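Local coordinates for HAD hydrolase, family IA, variant 3 (Entamoeba histolytica, PDB 6W04), which is probably a magnesium-dependent hydrolase of the haloacid dehalogenase superfamily, its physiological substrate not established, at residues P104-V116 and L125-N137. Residues are numbered along the deposited sequence; the frame is centred on the assembly and turned at random. Where two conformers were deposited one is given.
With EDO (1,2-ethanediol), chain C.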
loop_
_atom_site.group_PDB
_atom_site.type_symbol
_atom_site.label_atom_id
_atom_site.label_comp_id
_atom_site.label_asym_id
_atom_site.label_seq_id
_atom_site.Cartn_x
_atom_site.Cartn_y
_atom_site.Cartn_z
ATOM N N PRO A 104 -9.660 -13.217 -10.614
ATOM C CA PRO A 104 -9.798 -11.763 -10.454
ATOM C C PRO A 104 -8.795 -11.201 -9.462
ATOM O O PRO A 104 -8.360 -11.869 -8.524
ATOM C CB PRO A 104 -11.232 -11.600 -9.942
ATOM C CG PRO A 104 -11.582 -12.935 -9.344
ATOM C CD PRO A 104 -10.859 -13.957 -10.179
ATOM N N PHE A 105 -8.432 -9.942 -9.678
ATOM C CA PHE A 105 -7.483 -9.268 -8.814
ATOM C C PHE A 105 -7.772 -7.778 -8.859
ATOM O O PHE A 105 -8.285 -7.258 -9.858
ATOM C CB PHE A 105 -6.023 -9.544 -9.222
ATOM C CG PHE A 105 -5.685 -9.160 -10.647
ATOM C CD1 PHE A 105 -5.124 -7.919 -10.931
ATOM C CD2 PHE A 105 -5.898 -10.054 -11.702
ATOM C CE1 PHE A 105 -4.783 -7.555 -12.242
ATOM C CE2 PHE A 105 -5.577 -9.704 -13.034
ATOM C CZ PHE A 105 -5.011 -8.456 -13.308
ATOM N N THR A 106 -7.433 -7.091 -7.778
ATOM C CA THR A 106 -7.597 -5.649 -7.773
ATOM C C THR A 106 -6.595 -5.038 -6.805
ATOM O O THR A 106 -5.874 -5.743 -6.088
ATOM C CB THR A 106 -9.030 -5.244 -7.401
ATOM O OG1 THR A 106 -9.192 -3.847 -7.678
ATOM C CG2 THR A 106 -9.322 -5.502 -5.895
ATOM N N ILE A 107 -6.587 -3.713 -6.786
ATOM C CA ILE A 107 -5.750 -2.907 -5.910
ATOM C C ILE A 107 -6.595 -2.375 -4.762
ATOM O O ILE A 107 -7.752 -1.968 -4.960
ATOM C CB ILE A 107 -5.113 -1.749 -6.695
ATOM C CG1 ILE A 107 -4.006 -2.270 -7.612
ATOM C CG2 ILE A 107 -4.565 -0.675 -5.713
ATOM C CD1 ILE A 107 -3.585 -1.252 -8.728
ATOM N N ALA A 108 -6.020 -2.387 -3.556
ATOM C CA ALA A 108 -6.547 -1.658 -2.412
ATOM C C ALA A 108 -5.431 -0.756 -1.903
ATOM O O ALA A 108 -4.280 -1.191 -1.797
ATOM C CB ALA A 108 -7.025 -2.605 -1.314
ATOM N N THR A 109 -5.742 0.500 -1.625
ATOM C CA THR A 109 -4.712 1.396 -1.140
ATOM C C THR A 109 -5.309 2.311 -0.087
ATOM O O THR A 109 -6.497 2.634 -0.130
ATOM C CB THR A 109 -4.090 2.207 -2.303
ATOM O OG1 THR A 109 -3.183 3.192 -1.792
ATOM C CG2 THR A 109 -5.153 2.898 -3.124
ATOM N N SER A 110 -4.468 2.721 0.864
ATOM C CA SER A 110 -4.838 3.763 1.814
ATOM C C SER A 110 -4.814 5.145 1.190
ATOM O O SER A 110 -5.248 6.103 1.838
ATOM C CB SER A 110 -3.894 3.779 3.016
ATOM O OG SER A 110 -3.863 2.543 3.699
ATOM N N SER A 111 -4.287 5.279 -0.022
ATOM C CA SER A 111 -4.166 6.590 -0.649
ATOM C C SER A 111 -5.542 7.192 -0.908
ATOM O O SER A 111 -6.505 6.474 -1.189
ATOM C CB SER A 111 -3.398 6.477 -1.976
ATOM O OG SER A 111 -2.024 6.144 -1.756
ATOM N N ASP A 112 -5.629 8.521 -0.812
ATOM C CA ASP A 112 -6.828 9.244 -1.226
ATOM C C ASP A 112 -6.934 9.275 -2.751
ATOM O O ASP A 112 -6.023 8.876 -3.472
ATOM C CB ASP A 112 -6.832 10.671 -0.664
ATOM C CG ASP A 112 -5.718 11.577 -1.232
ATOM O OD1 ASP A 112 -4.917 11.206 -2.132
ATOM O OD2 ASP A 112 -5.647 12.724 -0.741
ATOM N N TRP A 113 -8.065 9.787 -3.251
ATOM C CA TRP A 113 -8.268 9.805 -4.703
ATOM C C TRP A 113 -7.196 10.630 -5.420
ATOM O O TRP A 113 -6.756 10.266 -6.522
ATOM C CB TRP A 113 -9.650 10.360 -5.054
ATOM C CG TRP A 113 -9.716 10.588 -6.530
ATOM C CD1 TRP A 113 -9.626 11.787 -7.193
ATOM C CD2 TRP A 113 -9.809 9.571 -7.542
ATOM N NE1 TRP A 113 -9.695 11.574 -8.556
ATOM C CE2 TRP A 113 -9.814 10.224 -8.793
ATOM C CE3 TRP A 113 -9.915 8.174 -7.506
ATOM C CZ2 TRP A 113 -9.879 9.523 -9.997
ATOM C CZ3 TRP A 113 -9.997 7.470 -8.714
ATOM C CH2 TRP A 113 -9.971 8.155 -9.942
ATOM N N GLY A 114 -6.795 11.767 -4.841
ATOM C CA GLY A 114 -5.742 12.570 -5.460
ATOM C C GLY A 114 -4.550 11.741 -5.907
ATOM O O GLY A 114 -4.084 11.846 -7.052
ATOM N N ASN A 115 -4.040 10.895 -5.010
ATOM C CA ASN A 115 -2.875 10.072 -5.347
ATOM C C ASN A 115 -3.247 8.980 -6.345
ATOM O O ASN A 115 -2.482 8.697 -7.284
ATOM C CB ASN A 115 -2.270 9.464 -4.066
ATOM C CG ASN A 115 -1.467 10.461 -3.268
ATOM O OD1 ASN A 115 -1.320 11.619 -3.663
ATOM N ND2 ASN A 115 -0.938 10.019 -2.119
ATOM N N VAL A 116 -4.434 8.378 -6.182
ATOM C CA VAL A 116 -4.850 7.285 -7.061
ATOM C C VAL A 116 -4.963 7.779 -8.498
ATOM O O VAL A 116 -4.608 7.072 -9.448
ATOM C CB VAL A 116 -6.179 6.677 -6.570
ATOM C CG1 VAL A 116 -6.735 5.719 -7.613
ATOM C CG2 VAL A 116 -6.002 5.951 -5.221
ATOM N N LEU A 125 -2.932 1.969 -15.338
ATOM C CA LEU A 125 -3.529 0.864 -14.602
ATOM C C LEU A 125 -4.773 0.303 -15.271
ATOM O O LEU A 125 -5.101 -0.867 -15.050
ATOM C CB LEU A 125 -3.842 1.308 -13.179
ATOM C CG LEU A 125 -2.632 1.526 -12.272
ATOM C CD1 LEU A 125 -3.151 1.905 -10.881
ATOM C CD2 LEU A 125 -1.705 0.276 -12.207
ATOM N N GLU A 126 -5.465 1.088 -16.099
ATOM C CA GLU A 126 -6.616 0.550 -16.814
ATOM C C GLU A 126 -6.231 -0.578 -17.774
ATOM O O GLU A 126 -7.119 -1.287 -18.259
ATOM C CB GLU A 126 -7.330 1.677 -17.571
ATOM C CG GLU A 126 -6.649 2.108 -18.863
ATOM C CD GLU A 126 -5.450 3.056 -18.683
ATOM O OE1 GLU A 126 -5.133 3.451 -17.533
ATOM O OE2 GLU A 126 -4.828 3.411 -19.718
ATOM N N GLU A 127 -4.937 -0.767 -18.061
ATOM C CA GLU A 127 -4.535 -1.903 -18.894
ATOM C C GLU A 127 -4.891 -3.231 -18.226
ATOM O O GLU A 127 -5.221 -4.200 -18.913
ATOM C CB GLU A 127 -3.029 -1.851 -19.173
ATOM C CG GLU A 127 -2.597 -0.979 -20.327
ATOM C CD GLU A 127 -2.761 -1.674 -21.671
ATOM O OE1 GLU A 127 -3.237 -2.826 -21.698
ATOM O OE2 GLU A 127 -2.407 -1.066 -22.699
ATOM N N TRP A 128 -4.836 -3.288 -16.883
ATOM C CA TRP A 128 -5.019 -4.536 -16.148
ATOM C C TRP A 128 -6.135 -4.504 -15.125
ATOM O O TRP A 128 -6.579 -5.579 -14.702
ATOM C CB TRP A 128 -3.725 -4.937 -15.420
ATOM C CG TRP A 128 -2.521 -4.836 -16.289
ATOM C CD1 TRP A 128 -2.076 -5.758 -17.188
ATOM C CD2 TRP A 128 -1.608 -3.743 -16.346
ATOM N NE1 TRP A 128 -0.932 -5.307 -17.802
ATOM C CE2 TRP A 128 -0.625 -4.070 -17.304
ATOM C CE3 TRP A 128 -1.520 -2.520 -15.673
ATOM C CZ2 TRP A 128 0.434 -3.217 -17.609
ATOM C CZ3 TRP A 128 -0.471 -1.671 -15.978
ATOM C CH2 TRP A 128 0.492 -2.024 -16.944
ATOM N N PHE A 129 -6.613 -3.319 -14.739
ATOM C CA PHE A 129 -7.572 -3.139 -13.656
ATOM C C PHE A 129 -8.815 -2.420 -14.148
ATOM O O PHE A 129 -8.718 -1.413 -14.862
ATOM C CB PHE A 129 -6.945 -2.318 -12.517
ATOM C CG PHE A 129 -5.815 -3.020 -11.841
ATOM C CD1 PHE A 129 -6.058 -3.883 -10.785
ATOM C CD2 PHE A 129 -4.517 -2.853 -12.282
ATOM C CE1 PHE A 129 -5.021 -4.543 -10.152
ATOM C CE2 PHE A 129 -3.468 -3.529 -11.658
ATOM C CZ PHE A 129 -3.725 -4.372 -10.592
ATOM N N ASP A 130 -9.977 -2.910 -13.730
ATOM C CA ASP A 130 -11.204 -2.131 -13.811
ATOM C C ASP A 130 -11.090 -1.002 -12.796
ATOM O O ASP A 130 -11.067 -1.267 -11.588
ATOM C CB ASP A 130 -12.406 -3.028 -13.524
ATOM C CG ASP A 130 -13.742 -2.299 -13.635
ATOM O OD1 ASP A 130 -13.780 -1.046 -13.571
ATOM O OD2 ASP A 130 -14.773 -2.997 -13.772
ATOM N N ILE A 131 -11.032 0.249 -13.280
ATOM C CA ILE A 131 -10.775 1.387 -12.391
ATOM C C ILE A 131 -11.854 1.509 -11.324
ATOM O O ILE A 131 -11.597 2.027 -10.238
ATOM C CB ILE A 131 -10.634 2.720 -13.175
ATOM C CG1 ILE A 131 -11.906 3.070 -13.941
ATOM C CG2 ILE A 131 -9.455 2.703 -14.114
ATOM C CD1 ILE A 131 -11.803 4.392 -14.687
ATOM N N ASP A 132 -13.072 1.046 -11.608
ATOM C CA ASP A 132 -14.156 1.144 -10.636
ATOM C C ASP A 132 -14.057 0.108 -9.511
ATOM O O ASP A 132 -14.732 0.270 -8.492
ATOM C CB ASP A 132 -15.502 1.021 -11.363
ATOM C CG ASP A 132 -16.699 1.081 -10.420
ATOM O OD1 ASP A 132 -16.780 2.007 -9.587
ATOM O OD2 ASP A 132 -17.578 0.195 -10.526
ATOM N N LYS A 133 -13.223 -0.924 -9.657
ATOM C CA LYS A 133 -12.993 -1.918 -8.604
ATOM C C LYS A 133 -11.707 -1.680 -7.819
ATOM O O LYS A 133 -11.367 -2.499 -6.960
ATOM C CB LYS A 133 -12.972 -3.334 -9.197
ATOM C CG LYS A 133 -14.290 -3.730 -9.906
ATOM C CD LYS A 133 -14.237 -5.148 -10.447
ATOM C CE LYS A 133 -15.569 -5.535 -11.084
ATOM N NZ LYS A 133 -15.516 -6.869 -11.753
ATOM N N ILE A 134 -10.974 -0.608 -8.105
ATOM C CA ILE A 134 -9.832 -0.232 -7.277
ATOM C C ILE A 134 -10.369 0.369 -5.984
ATOM O O ILE A 134 -11.191 1.291 -6.006
ATOM C CB ILE A 134 -8.917 0.758 -8.016
ATOM C CG1 ILE A 134 -8.232 0.094 -9.223
ATOM C CG2 ILE A 134 -7.888 1.372 -7.059
ATOM C CD1 ILE A 134 -7.441 1.055 -10.086
ATOM N N ILE A 135 -9.948 -0.178 -4.849
ATOM C CA ILE A 135 -10.408 0.302 -3.550
ATOM C C ILE A 135 -9.396 1.308 -3.040
ATOM O O ILE A 135 -8.199 1.007 -2.950
ATOM C CB ILE A 135 -10.594 -0.847 -2.541
ATOM C CG1 ILE A 135 -11.517 -1.931 -3.119
ATOM C CG2 ILE A 135 -11.144 -0.297 -1.212
ATOM C CD1 ILE A 135 -12.805 -1.395 -3.702
ATOM N N PHE A 136 -9.875 2.501 -2.703
ATOM C CA PHE A 136 -9.021 3.545 -2.159
ATOM C C PHE A 136 -9.738 4.225 -0.997
ATOM O O PHE A 136 -10.924 3.995 -0.749
ATOM C CB PHE A 136 -8.631 4.563 -3.238
ATOM C CG PHE A 136 -9.785 5.310 -3.809
ATOM C CD1 PHE A 136 -10.181 6.521 -3.265
ATOM C CD2 PHE A 136 -10.485 4.804 -4.911
ATOM C CE1 PHE A 136 -11.251 7.223 -3.789
ATOM C CE2 PHE A 136 -11.568 5.507 -5.452
ATOM C CZ PHE A 136 -11.960 6.713 -4.896
ATOM N N ASN A 137 -9.009 5.081 -0.287
ATOM C CA ASN A 137 -9.588 5.805 0.840
ATOM C C ASN A 137 -10.545 6.876 0.339
ATOM O O ASN A 137 -10.142 7.994 0.004
ATOM C CB ASN A 137 -8.508 6.430 1.713
ATOM C CG ASN A 137 -9.101 7.213 2.861
ATOM O OD1 ASN A 137 -10.266 7.009 3.215
ATOM N ND2 ASN A 137 -8.329 8.142 3.421
HETATM C C1 EDO C . 0.605 2.446 2.183
HETATM O O1 EDO C . 0.429 1.241 1.451
HETATM C C2 EDO C . -0.777 2.751 2.649
HETATM O O2 EDO C . -1.346 1.468 2.894
HETATM O O HOH W 1 -8.161 -6.727 -12.520
HETATM O O HOH W 2 -9.844 -3.491 -10.447
HETATM O O HOH W 3 -10.190 10.215 -1.493
#
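I135 bonds to the residues on either side of A108, its N giving to I107 O (2.8 Å) and its O accepting from T109 N, the parallel pattern that sets strand 135-137 beside strand 105-109, axes 4.7 Å apart. Past the corner at S110, N137 N reaches S111 O (3.0 Å). T106 OG1, turned anti to its own N (chi1 -168°), donates to K133 O at 2.7 Å, approaching from above the carbonyl plane, and also receives a water held by D130 O. Another water bridges F105 O and W128 O. Among the apolar groups, the F129 ring is sandwiched: I107 CD1 sits over one face, 3.7 Å from the centroid, a CH-pi contact, while the edge of F105 meets the opposite face in an offset edge-to-face pair, planes at 84°. I107 CD1 also touches L125 CD1. At the other end W113 CE3 lies over a face of F136 toward its rim, 3.6 Å from CZ, and V116 CG2 presses on F136 CB. S111 OG bonds N9, a magnesium ligand. This is a right-handed beta-alpha-beta crossover of the Rossmann-like HAD core, adding edge strand 135-137 beside the strand whose C-terminal end borders the metal site.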